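Local atomic coordinates of pesticidial crystal protein CRY2AA (Bacillus thuringiensis serovar kurstaki, PDB entry 1I5P), a protein that binds midgut epithelial cells of dipteran and lepidopteran larvae and promotes their colloid-osmotic lysis, acting as an insecticidal delta-endotoxin. Residues 38-41 with 42-45. Sequence-based numbering, arbitrary orientation.
Sequences WMEW and KRTD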
# COMPACT_ATOMS: atom_id res chain seq x y z
N TRP A 38 -12.97 -2.52 -10.29
CA TRP A 38 -11.79 -3.34 -10.52
C TRP A 38 -11.94 -4.11 -11.83
O TRP A 38 -10.96 -4.28 -12.56
CB TRP A 38 -11.56 -4.29 -9.35
CG TRP A 38 -10.78 -3.65 -8.25
CD1 TRP A 38 -11.28 -3.00 -7.15
CD2 TRP A 38 -9.36 -3.51 -8.18
NE1 TRP A 38 -10.26 -2.47 -6.41
CE2 TRP A 38 -9.07 -2.77 -7.01
CE3 TRP A 38 -8.30 -3.95 -8.98
CZ2 TRP A 38 -7.76 -2.44 -6.63
CZ3 TRP A 38 -6.99 -3.63 -8.61
CH2 TRP A 38 -6.74 -2.88 -7.44
N MET A 39 -13.16 -4.57 -12.12
CA MET A 39 -13.42 -5.29 -13.36
C MET A 39 -13.19 -4.36 -14.54
O MET A 39 -12.59 -4.75 -15.54
CB MET A 39 -14.85 -5.83 -13.41
CG MET A 39 -15.05 -7.20 -12.77
SD MET A 39 -16.75 -7.80 -12.91
CE MET A 39 -16.65 -8.80 -14.42
N GLU A 40 -13.66 -3.12 -14.43
CA GLU A 40 -13.47 -2.16 -15.51
C GLU A 40 -12.00 -1.81 -15.65
O GLU A 40 -11.49 -1.65 -16.75
CB GLU A 40 -14.29 -0.90 -15.26
CG GLU A 40 -15.70 -1.00 -15.78
CD GLU A 40 -15.72 -1.30 -17.27
OE1 GLU A 40 -15.48 -0.35 -18.05
OE2 GLU A 40 -15.96 -2.46 -17.66
N TRP A 41 -11.33 -1.69 -14.51
CA TRP A 41 -9.91 -1.39 -14.49
C TRP A 41 -9.19 -2.47 -15.31
O TRP A 41 -8.36 -2.18 -16.17
CB TRP A 41 -9.41 -1.41 -13.04
CG TRP A 41 -7.91 -1.39 -12.87
CD1 TRP A 41 -7.08 -0.31 -12.95
CD2 TRP A 41 -7.08 -2.51 -12.53
NE1 TRP A 41 -5.79 -0.68 -12.67
CE2 TRP A 41 -5.76 -2.02 -12.41
CE3 TRP A 41 -7.32 -3.87 -12.31
CZ2 TRP A 41 -4.68 -2.85 -12.08
CZ3 TRP A 41 -6.25 -4.70 -11.97
CH2 TRP A 41 -4.94 -4.18 -11.86
N LYS A 42 -9.54 -3.72 -15.04
CA LYS A 42 -8.92 -4.84 -15.75
C LYS A 42 -9.10 -4.74 -17.25
O LYS A 42 -8.15 -4.92 -18.02
CB LYS A 42 -9.51 -6.17 -15.27
CG LYS A 42 -8.88 -7.39 -15.91
CD LYS A 42 -7.38 -7.41 -15.66
CE LYS A 42 -6.79 -8.79 -15.88
NZ LYS A 42 -5.34 -8.77 -15.57
N ARG A 43 -10.32 -4.44 -17.66
CA ARG A 43 -10.67 -4.33 -19.07
C ARG A 43 -10.01 -3.20 -19.85
O ARG A 43 -9.54 -3.40 -20.97
CB ARG A 43 -12.19 -4.20 -19.21
CG ARG A 43 -12.69 -4.10 -20.65
CD ARG A 43 -14.21 -3.93 -20.71
NE ARG A 43 -14.66 -2.58 -20.36
CZ ARG A 43 -14.66 -1.54 -21.19
NH1 ARG A 43 -14.22 -1.68 -22.44
NH2 ARG A 43 -15.12 -0.36 -20.79
N THR A 44 -9.96 -2.02 -19.25
CA THR A 44 -9.43 -0.84 -19.92
C THR A 44 -8.08 -0.30 -19.47
O THR A 44 -7.43 0.45 -20.21
CB THR A 44 -10.41 0.33 -19.79
OG1 THR A 44 -10.36 0.82 -18.44
CG2 THR A 44 -11.84 -0.12 -20.10
N ASP A 45 -7.64 -0.64 -18.27
CA ASP A 45 -6.39 -0.10 -17.79
C ASP A 45 -5.20 -1.03 -17.78
O ASP A 45 -5.30 -2.21 -18.11
CB ASP A 45 -6.57 0.51 -16.41
CG ASP A 45 -7.49 1.72 -16.42
OD1 ASP A 45 -7.42 2.49 -17.40
OD2 ASP A 45 -8.26 1.89 -15.46
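The carboxylate of E40 meets the guanidinium of R43 at its edge, while CG2 of T44 lies on one face of that guanidinium, 3.3 Å above the plane and over its centre. The grip is side-on: NE reaches E40 OE2 at 3.0 Å and NH2 reaches E40 OE1 at 2.8 Å, the latter on the syn lone pair. Both oxygens lie close to the guanidinium plane, although the two flat groups are turned 31° apart. E40 folds into place because its chain bends at chi2 (-58°), whereas R43 runs extended before turning at chi3. On another side of the helix, the indole of W41 carries W38 CZ3 on one face, 3.6 Å above its plane, and has W38 O at its edge. D45 OD2 approaches W41 CD1 obliquely at 3.5 Å, with ring and carboxylate planes 64° apart.

The backbone closes the final turn of helix 31-44. Its i to i+4 bonds run from K42 N–W38 O to D45 N–W41 O, the last at 2.7 Å. E40 O accepts twice, from T44 N and from T44 OG1, which sits above the carbonyl plane at 3.2 Å from E40 O.

Beyond the turn, K42 NZ forms a salt bridge with E96 and hydrogen bonds to S47 OG and V50 O. The chemistry therefore divides by side: an exposed i to i+3 ion pair links successive turns on the outer side, while W41 NE1, bonded to Y417 O, and D45, paired with R375, join helix 31-44 to the middle-domain region, and K42 ties it to helix 88-101.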